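Long-range contacts in ribosomal protein s2-related protein (Deinococcus radiodurans, PDB 2JH3), which binds a 4Fe-4S cluster beside chelatase-like CbiX regions and may act as a sirohydrochlorin ferrochelatase: residues L84-G89 / R398-L403; T144-A149 / G205-V210; E174-S179 / V193-W198. All coordinates share one frame; numbering follows the deposited sequence.

Interaction 1 joins parts of the chain more than 300 residues apart, and interactions 2 and 3 are nested within the loop it closes, interaction 3 lying in turn within that of interaction 2. Helix 78-88 of the first CbiX range is thereby tied to the cluster-binding domain, whereas the other two are pairings within one parallel sheet of the second chelatase-like unit. Their centres are about 10 Å apart, and strands 144-149 and 172-177 are neighbours in that sheet. Interaction 1 stands separate, its nearest atoms about 18 Å from either. It is one of the contacts joining the C-terminal cluster-binding domain to the first CbiX region, and probably helps set their relative placement.

Interaction 1: residues L84-G89 / R398-L403; sequences LPRELG and RQTGTL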
# COMPACT_ATOMS: atom_id res chain seq x y z
N LEU A 84 -4.18 -29.92 2.43
CA LEU A 84 -5.56 -29.40 2.35
C LEU A 84 -6.40 -29.87 3.52
O LEU A 84 -7.09 -29.04 4.16
CB LEU A 84 -6.24 -29.67 0.98
CG LEU A 84 -5.43 -29.30 -0.30
CD1 LEU A 84 -6.19 -29.53 -1.60
CD2 LEU A 84 -4.78 -27.94 -0.31
N PRO A 85 -6.34 -31.17 3.86
CA PRO A 85 -7.06 -31.69 5.02
C PRO A 85 -6.66 -31.03 6.34
O PRO A 85 -7.52 -30.67 7.12
CB PRO A 85 -6.74 -33.19 5.00
CG PRO A 85 -6.41 -33.47 3.66
CD PRO A 85 -5.67 -32.28 3.15
N ARG A 86 -5.39 -30.77 6.54
CA ARG A 86 -4.88 -30.05 7.73
C ARG A 86 -5.41 -28.61 7.83
O ARG A 86 -5.75 -28.17 8.89
CB ARG A 86 -3.39 -29.99 7.59
CG ARG A 86 -2.58 -29.60 8.71
CD ARG A 86 -1.13 -29.66 8.16
NE ARG A 86 -0.88 -28.44 7.42
CZ ARG A 86 0.13 -28.13 6.61
NH1 ARG A 86 1.09 -29.00 6.27
NH2 ARG A 86 0.11 -26.87 6.12
N GLU A 87 -5.43 -27.88 6.73
CA GLU A 87 -5.91 -26.51 6.77
C GLU A 87 -7.44 -26.45 6.89
O GLU A 87 -8.01 -25.64 7.65
CB GLU A 87 -5.43 -25.80 5.54
CG GLU A 87 -3.90 -25.68 5.47
CD GLU A 87 -3.36 -24.76 6.60
OE1 GLU A 87 -3.74 -23.57 6.64
OE2 GLU A 87 -2.56 -25.22 7.42
N LEU A 88 -8.10 -27.36 6.20
CA LEU A 88 -9.54 -27.48 6.34
C LEU A 88 -9.95 -27.97 7.70
O LEU A 88 -11.10 -27.82 8.06
CB LEU A 88 -10.10 -28.44 5.29
CG LEU A 88 -10.61 -28.05 3.92
CD1 LEU A 88 -11.08 -26.62 3.66
CD2 LEU A 88 -9.74 -28.57 2.76
N GLY A 89 -9.04 -28.62 8.45
CA GLY A 89 -9.38 -29.15 9.77
C GLY A 89 -10.06 -30.50 9.75
O GLY A 89 -10.91 -30.80 10.61
N ARG A 398 1.19 -25.74 12.21
CA ARG A 398 0.66 -26.57 11.12
C ARG A 398 1.58 -26.65 9.90
O ARG A 398 1.50 -27.62 9.11
CB ARG A 398 -0.68 -26.07 10.58
CG ARG A 398 -1.80 -26.14 11.52
CD ARG A 398 -3.17 -26.00 10.79
NE ARG A 398 -3.24 -24.84 9.91
CZ ARG A 398 -3.64 -23.63 10.30
NH1 ARG A 398 -4.04 -23.42 11.53
NH2 ARG A 398 -3.63 -22.63 9.47
N GLN A 399 2.43 -25.63 9.72
CA GLN A 399 3.17 -25.43 8.48
C GLN A 399 4.38 -26.38 8.38
O GLN A 399 4.91 -26.86 9.41
CB GLN A 399 3.61 -23.95 8.31
CG GLN A 399 2.53 -22.86 8.64
CD GLN A 399 1.27 -23.03 7.88
OE1 GLN A 399 0.19 -22.89 8.43
NE2 GLN A 399 1.38 -23.38 6.59
N THR A 400 4.74 -26.67 7.12
CA THR A 400 5.76 -27.68 6.70
C THR A 400 6.57 -27.08 5.51
O THR A 400 6.17 -26.08 4.94
CB THR A 400 5.14 -29.10 6.32
OG1 THR A 400 3.96 -28.98 5.51
CG2 THR A 400 4.76 -29.87 7.51
N GLY A 401 7.75 -27.62 5.21
CA GLY A 401 8.53 -27.14 4.09
C GLY A 401 9.34 -25.94 4.49
O GLY A 401 9.63 -25.74 5.67
N THR A 402 9.65 -25.10 3.51
CA THR A 402 10.32 -23.83 3.75
C THR A 402 9.53 -22.93 4.73
O THR A 402 10.12 -22.19 5.52
CB THR A 402 10.43 -23.01 2.46
OG1 THR A 402 9.09 -22.71 1.99
CG2 THR A 402 11.18 -23.79 1.40
N LEU A 403 8.20 -23.02 4.69
CA LEU A 403 7.34 -22.23 5.60
C LEU A 403 7.42 -22.60 7.08
O LEU A 403 7.05 -21.79 7.94
CB LEU A 403 5.87 -22.34 5.18
CG LEU A 403 4.97 -21.15 5.47
CD1 LEU A 403 5.53 -19.78 5.05
CD2 LEU A 403 3.63 -21.40 4.75
O HOH W 1 2.73 -25.47 5.05
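A salt-bridge network of Arg86, Glu87 and Arg398 ties the C-terminal end of helix 78-88, in the first CbiX range, to residues 398-403 in the 4Fe-4S cluster-binding domain. Its ionic part is a side-on grip: NE of Arg398 meets Glu87 OE2 at 2.6 Å in an almost straight bond (177°), while NH2 of Arg398 meets Glu87 OE1 at 3.0 Å. OE2 lies in the guanidinium plane, but carboxylate and guanidinium are turned 52° apart, so both nitrogens arrive from above the carboxylate plane. Arg86 NH2 adds a weak bond to Glu87 OE2, which therefore answers to both arginines, and Arg398 NH1 has a second acidic partner in Glu452. An alanine in place of Arg398 would remove both nitrogens that grip Glu87 and would probably leave this buried carboxylate poorly compensated and the link to the cluster domain weaker. The uncharged partner is Thr400: Arg86, extended through chi2 and bent at chi3 (81°), meets it tip to tip, NH1 donating to Thr400 OG1 at 3.0 Å in a bent bond. One water bridges the same two residues, accepting from Arg86 NH2 at 3.2 Å and from Thr400 N at 3.1 Å.

Interaction 2: residues T144-A149 / G205-V210; sequences TLLLLA and GQAVLV
Two groups grip the carbonyl oxygen of Thr144: the backbone N-H of Val208, whose N lies 2.7 Å from Thr144 O and nearly along the C=O axis, and a CA-H...O contact from Ala207 CA at 3.1 Å from the same oxygen. The pattern recurs two residues on, where Leu146 O accepts from Val210 N at 2.8 Å and is also approached by Leu209 CA. In the reverse sense Leu146 N donates to Val208 O at 2.7 Å. The bond from Leu148 N to Val210 O is longer, 3.0 Å, and its donor stands 41° above the carbonyl plane. These bonds hold the strands in parallel register, Thr144 beside Ala207 and Leu147 beside Val210, with the axes inclined by 24°.

On one face Leu145 and Val208 lie side by side, CD2 of the first 4.1 Å from CG1 of the second, against helix 122-133. On the other, Leu209 has CG anti to its backbone N (chi1 178°), which brings CD1 to 3.7 Å from Leu146 CB and also next to Leu148 CB; Leu146 CD2 in turn rests on the methyl of Ala207. Strand 144-149 is the middle strand, bonded on its other side to strand 172-177. The pair described here, first and fourth along the chain, lies adjacent and parallel within an alpha/beta sheet of order 3-2-1-4-5, consistent with the chelatase-type fold.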
# COMPACT_ATOMS: atom_id res chain seq x y z
N THR A 144 0.44 -39.09 -32.37
CA THR A 144 0.91 -39.50 -31.04
C THR A 144 0.55 -38.40 -30.05
O THR A 144 0.71 -37.19 -30.32
CB THR A 144 2.44 -39.82 -30.94
OG1 THR A 144 2.79 -40.77 -31.91
CG2 THR A 144 2.82 -40.40 -29.61
N LEU A 145 0.03 -38.88 -28.91
CA LEU A 145 -0.54 -38.06 -27.83
C LEU A 145 0.55 -37.92 -26.81
O LEU A 145 0.98 -38.89 -26.25
CB LEU A 145 -1.68 -38.80 -27.13
CG LEU A 145 -2.76 -37.93 -26.45
CD1 LEU A 145 -3.40 -38.65 -25.35
CD2 LEU A 145 -2.33 -36.53 -26.06
N LEU A 146 1.01 -36.70 -26.59
CA LEU A 146 2.02 -36.47 -25.57
C LEU A 146 1.36 -35.74 -24.39
O LEU A 146 0.70 -34.74 -24.59
CB LEU A 146 3.13 -35.58 -26.16
CG LEU A 146 4.38 -36.18 -26.82
CD1 LEU A 146 4.28 -37.59 -27.19
CD2 LEU A 146 4.77 -35.28 -28.00
N LEU A 147 1.64 -36.21 -23.18
CA LEU A 147 1.06 -35.66 -21.95
C LEU A 147 2.19 -35.06 -21.12
O LEU A 147 3.08 -35.78 -20.67
CB LEU A 147 0.37 -36.78 -21.14
CG LEU A 147 -0.71 -37.56 -21.91
CD1 LEU A 147 -1.32 -38.65 -21.07
CD2 LEU A 147 -1.77 -36.65 -22.43
N LEU A 148 2.15 -33.75 -20.90
CA LEU A 148 3.16 -33.05 -20.11
C LEU A 148 2.86 -33.03 -18.58
O LEU A 148 1.85 -32.53 -18.18
CB LEU A 148 3.26 -31.63 -20.62
CG LEU A 148 4.33 -30.74 -20.02
CD1 LEU A 148 5.74 -31.25 -20.35
CD2 LEU A 148 4.11 -29.35 -20.52
N ALA A 149 3.71 -33.66 -17.77
CA ALA A 149 3.69 -33.49 -16.30
C ALA A 149 4.65 -32.44 -15.79
O ALA A 149 5.75 -32.25 -16.33
CB ALA A 149 4.00 -34.76 -15.64
N GLY A 205 3.76 -39.90 -37.64
CA GLY A 205 4.14 -38.74 -38.41
C GLY A 205 3.61 -37.43 -37.91
O GLY A 205 3.86 -36.40 -38.53
N GLN A 206 2.83 -37.47 -36.83
CA GLN A 206 2.41 -36.24 -36.11
C GLN A 206 2.26 -36.50 -34.62
O GLN A 206 2.20 -37.67 -34.17
CB GLN A 206 1.10 -35.70 -36.61
CG GLN A 206 1.18 -35.09 -37.95
CD GLN A 206 0.05 -34.11 -38.14
OE1 GLN A 206 -1.12 -34.47 -37.98
NE2 GLN A 206 0.39 -32.85 -38.42
N ALA A 207 2.23 -35.39 -33.87
CA ALA A 207 2.09 -35.43 -32.41
C ALA A 207 1.23 -34.27 -31.92
O ALA A 207 1.20 -33.21 -32.53
CB ALA A 207 3.48 -35.38 -31.76
N VAL A 208 0.54 -34.50 -30.79
CA VAL A 208 -0.23 -33.45 -30.08
C VAL A 208 0.16 -33.43 -28.55
O VAL A 208 0.20 -34.46 -27.87
CB VAL A 208 -1.77 -33.58 -30.29
CG1 VAL A 208 -2.27 -34.93 -29.80
CG2 VAL A 208 -2.52 -32.36 -29.65
N LEU A 209 0.51 -32.24 -28.07
CA LEU A 209 0.91 -32.11 -26.70
C LEU A 209 -0.27 -31.55 -25.88
O LEU A 209 -0.80 -30.48 -26.17
CB LEU A 209 2.13 -31.22 -26.58
CG LEU A 209 2.64 -30.95 -25.18
CD1 LEU A 209 3.30 -32.18 -24.60
CD2 LEU A 209 3.60 -29.84 -25.23
N VAL A 210 -0.65 -32.31 -24.87
CA VAL A 210 -1.59 -31.86 -23.84
C VAL A 210 -0.90 -31.77 -22.46
O VAL A 210 -0.57 -32.78 -21.83
CB VAL A 210 -2.91 -32.70 -23.82
CG1 VAL A 210 -3.88 -32.29 -22.62
CG2 VAL A 210 -3.63 -32.53 -25.14

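Interaction 3: residues E174-S179 / V193-W198; sequences EVVLES and VPLSEW
The indole of Trp198 has Leu195 O at its edge, in the plane of the ring, and within the two segments neither of its faces meets strand 174-177; that strand touches the residue at CB, which stands 4.5 Å from Val176 CG1. With chi1 at 71° the ring turns off toward Leu146 and helix 218-234. The same Leu195 O accepts the backbone N-H of Trp198, N to O 3.0 Å, a bond within the 3-10 turn 195-198. Two other flat groups, the carbonyls of Val193 and Leu177, take their donors in plane. Leu177 N reaches Val193 O at 3.0 Å by a bent bond (144°), and this oxygen also receives a CA-H...O contact from Val176 CA at 3.2 Å. Leu195 N donates to Leu177 O at 2.9 Å, straighter at 165° and on a lone pair.

Leu177 is thus bonded through N and O to the residues flanking Pro194, as in a parallel bridge, so the missing N-H of the proline costs this pairing nothing. The short, weakly bonded strand at about 193-194 lies at the edge, within this chain, of the parallel sheet of the second chelatase-like unit, and the chain passes straight from it into the 3-10 turn. Strand 172-177 is bonded on its far side to strand 144-149.

Apolar contact is carried mainly by Val176, whose two methyls split between partners. The side chains of Val176 and Val193 cross obliquely, with Val176 CG1, beside its own backbone N, 3.8 Å from Val193 CG2, whereas Val176 CG2, in the crowded position between N and the carbonyl carbon, meets Leu195 CD1 at 4.0 Å. Leu195, with CG anti to its backbone N, also packs against Leu148. Val193 N is buried here and finds no partner in the model.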
# COMPACT_ATOMS: atom_id res chain seq x y z
N GLU A 174 2.46 -41.12 -24.71
CA GLU A 174 3.66 -40.96 -23.86
C GLU A 174 3.56 -39.73 -22.89
O GLU A 174 3.09 -38.67 -23.30
CB GLU A 174 4.90 -40.76 -24.75
CG GLU A 174 5.10 -41.86 -25.83
CD GLU A 174 5.32 -43.24 -25.23
OE1 GLU A 174 5.73 -43.31 -24.04
OE2 GLU A 174 5.05 -44.24 -25.95
N VAL A 175 4.08 -39.90 -21.68
CA VAL A 175 4.27 -38.82 -20.69
C VAL A 175 5.65 -38.18 -20.90
O VAL A 175 6.59 -38.88 -21.11
CB VAL A 175 4.16 -39.36 -19.19
CG1 VAL A 175 4.42 -38.28 -18.15
CG2 VAL A 175 2.79 -40.02 -18.94
N VAL A 176 5.72 -36.87 -20.87
CA VAL A 176 6.99 -36.14 -20.89
C VAL A 176 6.97 -35.07 -19.78
O VAL A 176 5.90 -34.66 -19.35
CB VAL A 176 7.28 -35.48 -22.27
CG1 VAL A 176 7.47 -36.53 -23.31
CG2 VAL A 176 6.18 -34.62 -22.68
N LEU A 177 8.14 -34.58 -19.38
CA LEU A 177 8.27 -33.73 -18.21
C LEU A 177 8.64 -32.30 -18.53
O LEU A 177 9.49 -32.04 -19.41
CB LEU A 177 9.37 -34.27 -17.30
CG LEU A 177 9.21 -35.59 -16.59
CD1 LEU A 177 10.21 -35.59 -15.47
CD2 LEU A 177 7.79 -35.81 -16.05
N GLU A 178 8.04 -31.38 -17.78
CA GLU A 178 8.46 -29.99 -17.79
C GLU A 178 9.97 -29.91 -17.52
O GLU A 178 10.54 -30.76 -16.82
CB GLU A 178 7.69 -29.21 -16.74
CG GLU A 178 6.38 -28.63 -17.23
CD GLU A 178 5.76 -27.63 -16.24
OE1 GLU A 178 5.87 -27.85 -15.01
OE2 GLU A 178 5.17 -26.63 -16.70
N SER A 179 10.65 -28.92 -18.08
CA SER A 179 12.09 -28.79 -17.81
C SER A 179 12.40 -28.49 -16.30
O SER A 179 11.70 -27.67 -15.67
CB SER A 179 12.68 -27.72 -18.71
OG SER A 179 11.97 -26.50 -18.52
N VAL A 193 10.63 -38.91 -20.26
CA VAL A 193 11.72 -38.21 -20.89
C VAL A 193 11.34 -36.76 -20.76
O VAL A 193 10.17 -36.44 -20.64
CB VAL A 193 11.91 -38.71 -22.31
CG1 VAL A 193 11.73 -40.25 -22.32
CG2 VAL A 193 10.97 -38.09 -23.26
N PRO A 194 12.35 -35.88 -20.71
CA PRO A 194 11.95 -34.46 -20.67
C PRO A 194 11.28 -34.13 -21.98
O PRO A 194 11.43 -34.84 -22.97
CB PRO A 194 13.28 -33.71 -20.54
CG PRO A 194 14.29 -34.77 -20.13
CD PRO A 194 13.80 -36.06 -20.70
N LEU A 195 10.48 -33.08 -21.94
CA LEU A 195 9.86 -32.55 -23.16
C LEU A 195 10.89 -32.15 -24.24
O LEU A 195 10.59 -32.22 -25.42
CB LEU A 195 9.03 -31.32 -22.76
CG LEU A 195 8.35 -30.53 -23.85
CD1 LEU A 195 7.37 -31.35 -24.61
CD2 LEU A 195 7.67 -29.28 -23.29
N SER A 196 12.08 -31.71 -23.81
CA SER A 196 13.18 -31.36 -24.73
C SER A 196 13.71 -32.58 -25.52
O SER A 196 14.42 -32.43 -26.48
CB SER A 196 14.28 -30.64 -23.96
OG SER A 196 14.91 -31.55 -23.10
N GLU A 197 13.26 -33.79 -25.16
CA GLU A 197 13.57 -34.99 -25.86
C GLU A 197 12.31 -35.65 -26.48
O GLU A 197 12.31 -36.84 -26.83
CB GLU A 197 14.19 -35.96 -24.86
CG GLU A 197 15.49 -35.50 -24.22
CD GLU A 197 16.66 -35.59 -25.19
OE1 GLU A 197 17.57 -34.73 -25.12
OE2 GLU A 197 16.65 -36.53 -26.03
N TRP A 198 11.24 -34.90 -26.66
CA TRP A 198 9.94 -35.54 -27.02
C TRP A 198 9.93 -36.39 -28.31
O TRP A 198 9.25 -37.40 -28.35
CB TRP A 198 8.78 -34.52 -27.07
CG TRP A 198 8.77 -33.54 -28.21
CD1 TRP A 198 9.19 -32.24 -28.17
CD2 TRP A 198 8.25 -33.75 -29.53
NE1 TRP A 198 9.02 -31.63 -29.39
CE2 TRP A 198 8.45 -32.54 -30.25
CE3 TRP A 198 7.74 -34.86 -30.21
CZ2 TRP A 198 8.12 -32.40 -31.62
CZ3 TRP A 198 7.41 -34.72 -31.55
CH2 TRP A 198 7.62 -33.51 -32.25